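Local coordinates for catalase (Corynebacterium glutamicum atcc 13032, PDB 4B7F), which breaks hydrogen peroxide down to water and oxygen at a haem group and assembles as a tetramer, at the interface of chains A and B. Coordinates in Å, arbitrary orientation; residue numbers count along the deposited sequence, not the author numbering. Chains: chain A/B, Catalase.

Contact 1: the interface of chains A and B. Residues chain A 31-34; chain B 407, 410, 416, 422.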
loop_
_atom_site.group_PDB
_atom_site.type_symbol
_atom_site.label_atom_id
_atom_site.label_comp_id
_atom_site.label_asym_id
_atom_site.label_seq_id
_atom_site.Cartn_x
_atom_site.Cartn_y
_atom_site.Cartn_z
ATOM N N PRO A 31 7.228 -27.495 12.558
ATOM C CA PRO A 31 7.915 -28.790 12.434
ATOM C C PRO A 31 9.344 -28.664 11.880
ATOM O O PRO A 31 10.297 -29.178 12.487
ATOM C CB PRO A 31 7.029 -29.565 11.453
ATOM C CG PRO A 31 5.676 -28.919 11.574
ATOM C CD PRO A 31 5.977 -27.458 11.777
ATOM N N SER A 32 9.497 -28.003 10.735
ATOM C CA SER A 32 10.830 -27.864 10.152
ATOM C C SER A 32 11.101 -26.499 9.533
ATOM O O SER A 32 10.230 -25.910 8.877
ATOM C CB SER A 32 11.081 -28.945 9.102
ATOM O OG SER A 32 12.429 -28.891 8.651
ATOM N N GLU A 33 12.328 -26.024 9.730
ATOM C CA GLU A 33 12.837 -24.858 9.017
ATOM C C GLU A 33 13.731 -25.282 7.855
ATOM O O GLU A 33 14.277 -24.426 7.157
ATOM C CB GLU A 33 13.653 -23.976 9.966
ATOM C CG GLU A 33 12.891 -23.434 11.158
ATOM C CD GLU A 33 11.905 -22.337 10.788
ATOM O OE1 GLU A 33 11.740 -22.048 9.574
ATOM O OE2 GLU A 33 11.306 -21.743 11.716
ATOM N N ASN A 34 13.865 -26.598 7.653
ATOM C CA ASN A 34 14.770 -27.171 6.650
ATOM C C ASN A 34 14.124 -27.905 5.472
ATOM O O ASN A 34 14.679 -27.912 4.376
ATOM C CB ASN A 34 15.770 -28.131 7.309
ATOM C CG ASN A 34 16.633 -27.460 8.375
ATOM O OD1 ASN A 34 16.887 -26.249 8.333
ATOM N ND2 ASN A 34 17.095 -28.259 9.346
ATOM N N GLY B 407 12.908 -25.840 13.844
ATOM C CA GLY B 407 11.668 -26.599 13.949
ATOM C C GLY B 407 11.819 -27.720 14.960
ATOM O O GLY B 407 12.951 -28.091 15.298
ATOM N N ASP B 410 13.758 -30.574 13.641
ATOM C CA ASP B 410 15.156 -30.265 13.322
ATOM C C ASP B 410 16.024 -30.412 14.564
ATOM O O ASP B 410 15.509 -30.457 15.688
ATOM C CB ASP B 410 15.278 -28.815 12.823
ATOM C CG ASP B 410 14.382 -28.511 11.631
ATOM O OD1 ASP B 410 14.187 -29.405 10.774
ATOM O OD2 ASP B 410 13.882 -27.357 11.542
ATOM N N SER B 416 19.625 -30.403 8.023
ATOM C CA SER B 416 19.021 -31.711 7.760
ATOM C C SER B 416 19.357 -32.231 6.370
ATOM O O SER B 416 18.481 -32.708 5.640
ATOM C CB SER B 416 17.501 -31.683 7.966
ATOM O OG SER B 416 17.164 -31.197 9.256
ATOM N N TYR B 422 11.817 -37.041 7.825
ATOM C CA TYR B 422 11.004 -36.936 9.029
ATOM C C TYR B 422 9.733 -37.784 8.970
ATOM O O TYR B 422 9.166 -38.127 10.011
ATOM C CB TYR B 422 10.611 -35.474 9.270
ATOM C CG TYR B 422 11.769 -34.529 9.547
ATOM C CD1 TYR B 422 12.887 -34.937 10.275
ATOM C CD2 TYR B 422 11.737 -33.219 9.079
ATOM C CE1 TYR B 422 13.946 -34.055 10.532
ATOM C CE2 TYR B 422 12.785 -32.328 9.331
ATOM C CZ TYR B 422 13.884 -32.751 10.052
ATOM O OH TYR B 422 14.914 -31.866 10.302
#
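The loop A:Pro31 to A:Asn34, in the N-terminal arm of one subunit, meets loop residues B:Gly407, B:Asp410, B:Ser416 and B:Tyr422 of the other; no helix or strand enters the patch. At its centre the carboxylate of B:Asp410 faces the turn of chain A with both oxygens. OD1 of B:Asp410 takes the hydroxyl OG of A:Ser32 at 2.8 Å, and OD2 takes the backbone N of A:Glu33 at 2.7 Å, in a nearly straight bond (176° at the hydrogen). Each uses its syn lone pair, the side towards its sister oxygen, so the two donors sit within the mouth of the carboxylate and fix its rotation. An aspartate suits this place because its short side chain presents two acceptors at once to a hydroxyl and a neighbouring amide.

Serine is equally apt. With OG anti to the backbone N (chi1 -174°), A:Ser32 turns its hydroxyl to B:Asp410, and A:Ser32 OG also accepts the backbone N of A:Asn34 at 2.9 Å, which ties the turn together while it binds the partner. OG also lies at the edge of the B:Tyr422 ring, in its plane.

Behind the carboxylate, chain B holds it in place. The phenol OH of B:Tyr422 donates to the anti lone pair of B:Asp410 OD1 at 2.6 Å, and the backbone N of B:Gly407 reaches OD2 from 2.9 Å, tilted out of the carboxylate plane. Four donors thus grip the two oxygens, an arrangement likely to favour the charged form. The amide of A:Asn34 stacks over this carboxylate, planes 29° apart, while its ND2 donates almost in its own plane to B:Ser416 OG at 2.9 Å. That hydroxyl is hydrogen-bonded to B:Tyr422 OH, extending the polar network.

The site lies where extended loops of both subunits interweave, away from the beta-barrel cores.

Contact 2: the interface of chains A and B. Residues chain A 15, 18; chain B 366, 375-377, 388-390.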
loop_
_atom_site.group_PDB
_atom_site.type_symbol
_atom_site.label_atom_id
_atom_site.label_comp_id
_atom_site.label_asym_id
_atom_site.label_seq_id
_atom_site.Cartn_x
_atom_site.Cartn_y
_atom_site.Cartn_z
ATOM N N ARG A 15 11.041 -8.066 22.047
ATOM C CA ARG A 15 10.681 -9.366 22.617
ATOM C C ARG A 15 11.723 -9.810 23.638
ATOM O O ARG A 15 12.880 -9.375 23.582
ATOM C CB ARG A 15 10.649 -10.430 21.520
ATOM C CG ARG A 15 9.498 -10.334 20.555
ATOM C CD ARG A 15 9.464 -11.576 19.685
ATOM N NE ARG A 15 8.283 -11.585 18.823
ATOM C CZ ARG A 15 8.286 -11.262 17.533
ATOM N NH1 ARG A 15 9.419 -10.896 16.924
ATOM N NH2 ARG A 15 7.146 -11.309 16.848
ATOM N N LEU A 18 14.232 -15.804 23.225
ATOM C CA LEU A 18 13.471 -17.043 23.134
ATOM C C LEU A 18 14.364 -18.190 22.681
ATOM O O LEU A 18 15.309 -17.991 21.910
ATOM C CB LEU A 18 12.291 -16.890 22.168
ATOM C CG LEU A 18 11.268 -15.799 22.491
ATOM C CD1 LEU A 18 10.310 -15.611 21.321
ATOM C CD2 LEU A 18 10.508 -16.138 23.765
ATOM N N ASP B 366 0.888 -8.971 14.238
ATOM C CA ASP B 366 1.396 -8.331 15.439
ATOM C C ASP B 366 0.379 -7.408 16.086
ATOM O O ASP B 366 0.603 -6.898 17.185
ATOM C CB ASP B 366 2.651 -7.531 15.116
ATOM C CG ASP B 366 3.800 -8.405 14.685
ATOM O OD1 ASP B 366 3.972 -9.518 15.251
ATOM O OD2 ASP B 366 4.536 -7.975 13.771
ATOM N N GLU B 375 4.516 -16.288 23.366
ATOM C CA GLU B 375 5.482 -15.544 22.549
ATOM C C GLU B 375 5.682 -16.258 21.221
ATOM O O GLU B 375 5.748 -17.489 21.177
ATOM C CB GLU B 375 6.838 -15.426 23.263
ATOM C CG GLU B 375 6.845 -14.537 24.504
ATOM C CD GLU B 375 6.761 -13.057 24.173
ATOM O OE1 GLU B 375 7.054 -12.678 23.015
ATOM O OE2 GLU B 375 6.399 -12.270 25.076
ATOM N N VAL B 376 5.779 -15.489 20.137
ATOM C CA VAL B 376 6.061 -16.047 18.821
ATOM C C VAL B 376 7.573 -16.047 18.602
ATOM O O VAL B 376 8.228 -15.024 18.793
ATOM C CB VAL B 376 5.347 -15.242 17.706
ATOM C CG1 VAL B 376 5.973 -15.506 16.338
ATOM C CG2 VAL B 376 3.846 -15.593 17.682
ATOM N N ASN B 377 8.117 -17.201 18.216
ATOM C CA ASN B 377 9.550 -17.347 17.954
ATOM C C ASN B 377 9.753 -17.566 16.457
ATOM O O ASN B 377 9.644 -18.688 15.965
ATOM C CB ASN B 377 10.108 -18.537 18.749
ATOM C CG ASN B 377 11.627 -18.640 18.680
ATOM O OD1 ASN B 377 12.301 -17.687 18.295
ATOM N ND2 ASN B 377 12.173 -19.801 19.064
ATOM N N ILE B 388 6.843 -4.916 16.684
ATOM C CA ILE B 388 7.514 -5.856 17.589
ATOM C C ILE B 388 8.765 -6.411 16.917
ATOM O O ILE B 388 8.723 -6.810 15.746
ATOM C CB ILE B 388 6.581 -7.028 17.949
ATOM C CG1 ILE B 388 5.370 -6.508 18.719
ATOM C CG2 ILE B 388 7.318 -8.084 18.774
ATOM C CD1 ILE B 388 4.201 -7.497 18.760
ATOM N N PHE B 389 9.877 -6.437 17.645
ATOM C CA PHE B 389 11.105 -7.007 17.085
ATOM C C PHE B 389 11.783 -7.961 18.080
ATOM O O PHE B 389 11.518 -7.905 19.287
ATOM C CB PHE B 389 12.066 -5.901 16.620
ATOM C CG PHE B 389 12.372 -4.877 17.680
ATOM C CD1 PHE B 389 13.432 -5.071 18.559
ATOM C CD2 PHE B 389 11.601 -3.724 17.797
ATOM C CE1 PHE B 389 13.722 -4.134 19.536
ATOM C CE2 PHE B 389 11.883 -2.771 18.783
ATOM C CZ PHE B 389 12.951 -2.989 19.659
ATOM N N ASP B 390 12.642 -8.843 17.571
ATOM C CA ASP B 390 13.342 -9.808 18.427
ATOM C C ASP B 390 14.344 -9.160 19.396
ATOM O O ASP B 390 14.859 -8.065 19.140
ATOM C CB ASP B 390 14.086 -10.830 17.562
ATOM C CG ASP B 390 13.237 -12.027 17.217
ATOM O OD1 ASP B 390 12.010 -11.975 17.448
ATOM O OD2 ASP B 390 13.799 -13.020 16.707
#
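A:Arg15, in the N-terminal arm typical of the haem catalase family, reaches across loops of chain B with its chain extended from CG to NE. Its guanidinium lies with one face against B:Ile388: methyl CG2 of B:Ile388 stands over the centre of the group, 3.5 Å from A:Arg15 CZ, and the two side chains run at about a right angle. In B:Ile388, CG1 lies beside the backbone N (chi1 -64°), which leaves the methyl CG2, anti to that N, pointing at the arginine. A beta-branched residue suits the place, since its methyl can pack on the flat cation without competing for its N-H groups.

The N-H groups of the guanidinium are met by acids. NH1 of A:Arg15 makes a salt bridge and hydrogen bond of 2.9 Å to OD1 of B:Asp390, which is met nearly end-on along its C-O bond and lies out of the guanidinium plane. The guanidinium and carboxylate planes are 80° apart, and the bond is bent (135° at the hydrogen), so this is a one-oxygen contact rather than a flat, paired one. On the far side NH2 of A:Arg15 forms a looser salt bridge, 4.0 Å, to OD1 of B:Asp366 in the 3-10 helix 364-366, too long for a hydrogen bond. Arginine can lie near both acids because its charge is spread over a broad group on a long arm. The base of that arm is fixed too, as the backbone N of A:Arg15 donates to the carbonyl O of B:Phe389 at 2.8 Å.

A:Leu18 adds an apolar contact beside the arginine, its two methyls going to different residues. A:Leu18 CD2 rests 3.8 Å from CB of B:Glu375, whose side chain crosses it at about a right angle. The other methyl, A:Leu18 CD1, lies 3.9 Å from CA of B:Asn377 and 3.3 Å from the carbonyl O of B:Val376.

Contact 1 and contact 2 lie about 20 Å apart, measured between the centres of their C-alpha atoms, and share no residue. Both use the N-terminal arm of chain A, at residues 31-34 and at residues 15 and 18, so one continuous segment is held at two points. On chain B they use different stretches of the region after helix 343-359: residues lying between 407 and 422 in contact 1 and between 366 and 390 in contact 2. Two-fold symmetry repeats each contact with the chains exchanged. Such mutual threading of arms is characteristic of catalase tetramers and should make the subunits hard to separate once assembled.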